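Local atomic coordinates of CdiA-CT toxin, Conserved domain protein (Yersinia pseudotuberculosis serotype O:3, PDB entry 4ZQU), a protein that probably acts as a nuclease toxin of the PDDEXK superfamily in contact-dependent growth inhibition between bacteria, and is bound by its cognate immunity protein CdiI. Residues A[38-42]-A[43-47]; A[56-59]-A[60-64]. All blocks are in the same frame, centred on the assembly; numbering follows the deposited sequence.

Contact 1. Residues A[38-42]-A[43-47]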
ATOM      1  N   LYS A  38     -17.028  -2.872  -2.550  1.00 32.83           N
ATOM      2  CA  LYS A  38     -17.684  -4.062  -2.023  1.00 34.83           C
ATOM      3  C   LYS A  38     -18.980  -4.321  -2.780  1.00 33.66           C
ATOM      4  O   LYS A  38     -19.711  -3.390  -3.113  1.00 33.66           O
ATOM      5  CB  LYS A  38     -17.958  -3.909  -0.524  1.00 40.08           C
ATOM      6  CG  LYS A  38     -18.599  -5.132   0.128  1.00 45.48           C
ATOM      7  CD  LYS A  38     -18.812  -4.938   1.625  1.00 47.50           C
ATOM      8  CE  LYS A  38     -19.612  -6.089   2.219  1.00 50.09           C
ATOM      9  NZ  LYS A  38     -18.910  -7.395   2.075  1.00 51.48           N
ATOM     10  N   SER A  39     -19.264  -5.588  -3.056  1.00 34.07           N
ATOM     11  CA  SER A  39     -20.464  -5.947  -3.801  1.00 34.49           C
ATOM     12  C   SER A  39     -21.203  -7.116  -3.169  1.00 36.25           C
ATOM     13  O   SER A  39     -20.594  -8.082  -2.714  1.00 38.09           O
ATOM     14  CB  SER A  39     -20.110  -6.286  -5.250  1.00 34.20           C
ATOM     15  OG  SER A  39     -21.266  -6.670  -5.977  1.00 36.37           O
ATOM     16  N   LEU A  40     -22.525  -7.019  -3.147  1.00 39.14           N
ATOM     17  CA  LEU A  40     -23.372  -8.110  -2.689  1.00 39.02           C
ATOM     18  C   LEU A  40     -24.306  -8.531  -3.810  1.00 39.54           C
ATOM     19  O   LEU A  40     -25.127  -7.737  -4.257  1.00 38.95           O
ATOM     20  CB  LEU A  40     -24.176  -7.688  -1.463  1.00 38.48           C
ATOM     21  CG  LEU A  40     -23.359  -7.373  -0.211  1.00 39.20           C
ATOM     22  CD1 LEU A  40     -24.197  -6.597   0.784  1.00 37.89           C
ATOM     23  CD2 LEU A  40     -22.842  -8.656   0.412  1.00 40.99           C
ATOM     24  N   ASP A  41     -24.178  -9.767  -4.281  1.00 41.71           N
ATOM     25  CA  ASP A  41     -25.071 -10.239  -5.332  1.00 44.29           C
ATOM     26  C   ASP A  41     -26.347 -10.820  -4.727  1.00 44.44           C
ATOM     27  O   ASP A  41     -26.493 -10.877  -3.504  1.00 41.21           O
ATOM     28  CB  ASP A  41     -24.374 -11.262  -6.244  1.00 46.80           C
ATOM     29  CG  ASP A  41     -23.783 -12.438  -5.484  1.00 48.81           C
ATOM     30  OD1 ASP A  41     -24.363 -12.862  -4.463  1.00 50.16           O
ATOM     31  OD2 ASP A  41     -22.734 -12.952  -5.925  1.00 49.60           O
ATOM     32  N   THR A  42     -27.265 -11.243  -5.591  1.00 46.53           N
ATOM     33  CA  THR A  42     -28.576 -11.719  -5.162  1.00 48.40           C
ATOM     34  C   THR A  42     -28.481 -12.961  -4.281  1.00 49.23           C
ATOM     35  O   THR A  42     -29.253 -13.122  -3.336  1.00 49.57           O
ATOM     36  CB  THR A  42     -29.477 -12.039  -6.370  1.00 50.11           C
ATOM     37  OG1 THR A  42     -28.853 -13.042  -7.182  1.00 52.91           O
ATOM     38  CG2 THR A  42     -29.711 -10.790  -7.205  1.00 48.44           C
ATOM     39  N   GLN A  43     -27.528 -13.832  -4.595  1.00 49.42           N
ATOM     40  CA  GLN A  43     -27.366 -15.079  -3.860  1.00 50.32           C
ATOM     41  C   GLN A  43     -26.807 -14.847  -2.462  1.00 47.48           C
ATOM     42  O   GLN A  43     -27.307 -15.410  -1.486  1.00 46.47           O
ATOM     43  CB  GLN A  43     -26.462 -16.036  -4.635  1.00 53.18           C
ATOM     44  CG  GLN A  43     -27.056 -16.501  -5.952  1.00 55.89           C
ATOM     45  CD  GLN A  43     -28.300 -17.350  -5.771  1.00 59.19           C
ATOM     46  OE1 GLN A  43     -29.424 -16.866  -5.913  1.00 60.23           O
ATOM     47  NE2 GLN A  43     -28.104 -18.626  -5.458  1.00 60.88           N
ATOM     48  N   THR A  44     -25.771 -14.017  -2.372  1.00 45.28           N
ATOM     49  CA  THR A  44     -25.140 -13.705  -1.093  1.00 43.01           C
ATOM     50  C   THR A  44     -26.079 -12.887  -0.208  1.00 40.36           C
ATOM     51  O   THR A  44     -26.111 -13.063   1.012  1.00 38.79           O
ATOM     52  CB  THR A  44     -23.819 -12.936  -1.293  1.00 41.93           C
ATOM     53  OG1 THR A  44     -22.981 -13.657  -2.204  1.00 44.09           O
ATOM     54  CG2 THR A  44     -23.089 -12.766   0.029  1.00 41.25           C
ATOM     55  N   MET A  45     -26.846 -11.997  -0.830  1.00 39.51           N
ATOM     56  CA  MET A  45     -27.835 -11.202  -0.112  1.00 39.40           C
ATOM     57  C   MET A  45     -28.935 -12.100   0.445  1.00 40.40           C
ATOM     58  O   MET A  45     -29.435 -11.880   1.548  1.00 39.11           O
ATOM     59  CB  MET A  45     -28.431 -10.127  -1.027  1.00 39.58           C
ATOM     60  CG  MET A  45     -29.383  -9.179  -0.322  1.00 39.86           C
ATOM     61  SD  MET A  45     -28.578  -8.254   1.002  1.00 46.07           S
ATOM     62  CE  MET A  45     -27.707  -7.007   0.067  1.00 33.97           C
ATOM     63  N   ALA A  46     -29.302 -13.118  -0.326  1.00 43.06           N
ATOM     64  CA  ALA A  46     -30.283 -14.098   0.115  1.00 44.54           C
ATOM     65  C   ALA A  46     -29.712 -14.974   1.226  1.00 48.86           C
ATOM     66  O   ALA A  46     -30.430 -15.370   2.146  1.00 52.82           O
ATOM     67  CB  ALA A  46     -30.740 -14.953  -1.052  1.00 44.93           C
ATOM     68  N   LYS A  47     -28.419 -15.271   1.135  1.00 48.35           N
ATOM     69  CA  LYS A  47     -27.760 -16.144   2.101  1.00 49.13           C
ATOM     70  C   LYS A  47     -27.660 -15.490   3.479  1.00 48.28           C
ATOM     71  O   LYS A  47     -27.860 -16.146   4.502  1.00 49.76           O
ATOM     72  CB  LYS A  47     -26.376 -16.535   1.599  1.00 49.70           C
TER
HETATM   73  O   HOH W   1     -21.356 -11.135  -3.347  1.00 31.53           O

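Contact 2. Residues A[56-59]-A[60-64]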
ATOM      1  N   SER A  56     -23.033  -7.054   9.712  1.00 35.85           N
ATOM      2  CA  SER A  56     -21.723  -7.601  10.058  1.00 37.29           C
ATOM      3  C   SER A  56     -20.750  -7.562   8.888  1.00 36.98           C
ATOM      4  O   SER A  56     -19.632  -7.071   9.024  1.00 40.44           O
ATOM      5  CB  SER A  56     -21.857  -9.040  10.555  1.00 39.99           C
ATOM      6  OG  SER A  56     -22.527  -9.093  11.802  1.00 43.18           O
ATOM      7  N   SER A  57     -21.181  -8.089   7.747  1.00 36.11           N
ATOM      8  CA  SER A  57     -20.336  -8.153   6.558  1.00 37.51           C
ATOM      9  C   SER A  57     -19.791  -6.783   6.179  1.00 38.65           C
ATOM     10  O   SER A  57     -18.612  -6.640   5.858  1.00 40.71           O
ATOM     11  CB  SER A  57     -21.114  -8.742   5.383  1.00 37.94           C
ATOM     12  OG  SER A  57     -20.324  -8.742   4.207  1.00 39.72           O
ATOM     13  N   ILE A  58     -20.660  -5.781   6.224  1.00 37.89           N
ATOM     14  CA  ILE A  58     -20.276  -4.415   5.886  1.00 35.78           C
ATOM     15  C   ILE A  58     -19.409  -3.802   6.977  1.00 34.77           C
ATOM     16  O   ILE A  58     -18.372  -3.205   6.692  1.00 36.86           O
ATOM     17  CB  ILE A  58     -21.508  -3.524   5.659  1.00 33.78           C
ATOM     18  CG1 ILE A  58     -22.450  -4.169   4.640  1.00 32.37           C
ATOM     19  CG2 ILE A  58     -21.081  -2.141   5.202  1.00 33.27           C
ATOM     20  CD1 ILE A  58     -23.731  -3.394   4.415  1.00 30.22           C
ATOM     21  N   LYS A  59     -19.841  -3.953   8.224  1.00 33.62           N
ATOM     22  CA  LYS A  59     -19.078  -3.465   9.365  1.00 34.13           C
ATOM     23  C   LYS A  59     -17.681  -4.071   9.384  1.00 37.21           C
ATOM     24  O   LYS A  59     -16.711  -3.414   9.761  1.00 38.72           O
ATOM     25  CB  LYS A  59     -19.799  -3.787  10.672  1.00 35.67           C
ATOM     26  CG  LYS A  59     -19.207  -3.091  11.875  1.00 38.59           C
ATOM     27  CD  LYS A  59     -19.196  -3.983  13.100  1.00 40.48           C
ATOM     28  CE  LYS A  59     -18.343  -3.372  14.199  1.00 41.72           C
ATOM     29  NZ  LYS A  59     -17.895  -4.391  15.184  1.00 44.70           N
ATOM     30  N   LYS A  60     -17.590  -5.331   8.973  1.00 38.41           N
ATOM     31  CA  LYS A  60     -16.317  -6.028   8.916  1.00 42.16           C
ATOM     32  C   LYS A  60     -15.386  -5.315   7.945  1.00 43.16           C
ATOM     33  O   LYS A  60     -14.190  -5.182   8.198  1.00 46.38           O
ATOM     34  CB  LYS A  60     -16.522  -7.486   8.503  1.00 46.51           C
ATOM     35  CG  LYS A  60     -15.246  -8.253   8.214  1.00 52.02           C
ATOM     36  CD  LYS A  60     -15.478  -9.752   8.331  1.00 55.93           C
ATOM     37  CE  LYS A  60     -15.280 -10.444   6.991  1.00 59.17           C
ATOM     38  NZ  LYS A  60     -14.112 -11.373   6.997  1.00 64.21           N
ATOM     39  N   ASN A  61     -15.946  -4.840   6.838  1.00 41.17           N
ATOM     40  CA  ASN A  61     -15.172  -4.088   5.862  1.00 40.95           C
ATOM     41  C   ASN A  61     -14.827  -2.697   6.375  1.00 40.31           C
ATOM     42  O   ASN A  61     -13.689  -2.253   6.253  1.00 42.99           O
ATOM     43  CB  ASN A  61     -15.931  -3.980   4.540  1.00 41.21           C
ATOM     44  CG  ASN A  61     -15.111  -3.309   3.450  1.00 44.86           C
ATOM     45  OD1 ASN A  61     -14.954  -2.089   3.435  1.00 45.27           O
ATOM     46  ND2 ASN A  61     -14.587  -4.109   2.529  1.00 46.87           N
ATOM     47  N   ILE A  62     -15.819  -2.017   6.947  1.00 38.75           N
ATOM     48  CA  ILE A  62     -15.643  -0.666   7.477  1.00 37.43           C
ATOM     49  C   ILE A  62     -14.501  -0.577   8.482  1.00 39.71           C
ATOM     50  O   ILE A  62     -13.677   0.334   8.419  1.00 42.80           O
ATOM     51  CB  ILE A  62     -16.933  -0.162   8.155  1.00 35.42           C
ATOM     52  CG1 ILE A  62     -18.051  -0.011   7.127  1.00 32.39           C
ATOM     53  CG2 ILE A  62     -16.688   1.163   8.861  1.00 35.65           C
ATOM     54  CD1 ILE A  62     -19.356   0.448   7.721  1.00 30.44           C
ATOM     55  N   ASP A  63     -14.452  -1.531   9.406  1.00 39.51           N
ATOM     56  CA  ASP A  63     -13.424  -1.537  10.440  1.00 41.06           C
ATOM     57  C   ASP A  63     -12.024  -1.613   9.839  1.00 42.02           C
ATOM     58  O   ASP A  63     -11.109  -0.944  10.310  1.00 43.95           O
ATOM     59  CB  ASP A  63     -13.644  -2.701  11.410  1.00 42.89           C
ATOM     60  CG  ASP A  63     -14.913  -2.546  12.227  1.00 43.08           C
ATOM     61  OD1 ASP A  63     -15.291  -1.392  12.525  1.00 42.34           O
ATOM     62  OD2 ASP A  63     -15.531  -3.577  12.573  1.00 42.68           O
ATOM     63  N   VAL A  64     -11.870  -2.419   8.793  1.00 41.00           N
ATOM     64  CA  VAL A  64     -10.577  -2.591   8.138  1.00 41.40           C
ATOM     65  C   VAL A  64     -10.136  -1.308   7.438  1.00 40.75           C
ATOM     66  O   VAL A  64      -8.969  -0.921   7.507  1.00 42.56           O
ATOM     67  CB  VAL A  64     -10.613  -3.740   7.114  1.00 41.53           C
ATOM     68  CG1 VAL A  64      -9.253  -3.920   6.466  1.00 42.01           C
ATOM     69  CG2 VAL A  64     -11.048  -5.025   7.786  1.00 42.39           C
TER

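Contact 1. Residues A[38-42]-A[43-47]
Asp41 and Thr44 meet through one carboxylate oxygen, Asp41 OD1, which is gripped by two donors of the same residue. Thr44 N points almost straight at Asp41 OD1, 2.8 Å away with an N-H...O angle of 165°, the bond lying nearly along the C-O axis. The hydroxyl Thr44 OG1 donates to Asp41 OD1 as well, again at 2.8 Å, but from the syn side and 34° out of the carboxylate plane. The two side chains cross at about a right angle. With chi1 at 55°, CG of Asp41 sits between its own backbone N and carbonyl carbon, which turns the carboxylate back over the start of the helix. This is an N-cap: Asp41 stands just before helix 42-47, where the first amides lack carbonyl acceptors in a preceding turn, and a negative charge there probably interacts favourably with the helix dipole. The backbone takes up the helical pattern at once, Met45 N bonding to Asp41 O (2.9 Å) and Ala46 N to Thr42 O (3.0 Å). Away from the cap, the buried side chains of Leu40 and Met45 come together, Met45 CE resting 3.6 Å from Leu40 CD1 and 3.9 Å from Leu40 CB. Bends at chi2 and chi3 fold the thioether round to bring that methyl back toward the strand end. Leu40 CD2 also lies near the Thr44 methyl, CG2. A water bridges the turn: it donates to Ser39 O and Thr44 OG1 and accepts from Asp41 N, tying the strand's last residue to the first turn. Further out, Met45 packs on Val92 and Pro93, Asn95 ND2 bonds to Thr42 O, and Gln100 NE2 to Met45 O.

Contact 2. Residues A[56-59]-A[60-64]
Lys59 reaches along helix 53-66 to Asp63, one turn on. Its CG stands anti to the backbone N (chi1 -169°), which sends the chain toward the next turn. CB only starts the chain, beside the peptide that leads to Lys60. From CG onward the methylenes run beside the carboxylate, crossing it obliquely: Lys59 CG is 3.8 Å and CD 3.7 Å from Asp63 OD2, and CE comes nearer, 3.3 Å from the same oxygen. At the tip, Lys59 NZ lies 3.6 Å from Asp63 OD2, a long salt bridge. The other carboxylate oxygen, Asp63 OD1, is hydrogen-bonded to Tyr110 of helix 98-113, a side chain that Lys59 and Ile62 also touch. The backbones of the same two residues are joined by Asp63 N to Lys59 O, nearly straight at 164°. On the buried flank Ile58 CG2 meets Ile62 CD1 at 4.0 Å, the same i to i+4 spacing used for apolar contact, while Ile58 also packs on Ala107 and Leu90. The length of the salt bridge suggests a diffuse electrostatic attraction, with the tyrosine probably doing more to fix the rotation of the carboxylate.

From the N terminus the chain runs along strand 33-39, whose end enters contact 1 and turns into helix 42-47. A short connection then leads to helix 53-66, which holds contact 2. The two contacts follow in series, neither nested nor crossed; contact 1 closes the strand-to-helix turn, whereas contact 2 closes no loop and lies within one continuous helix. Their centres are about 15 Å apart, yet they touch: Lys38 NZ probably hydrogen-bonds Ser57 OG (2.9 Å), with Lys38 CE packed on Ile58 CA. Strand 33-39 is thereby joined directly to helix 53-66, and both contacts also meet strand 85-92 and helix 98-113.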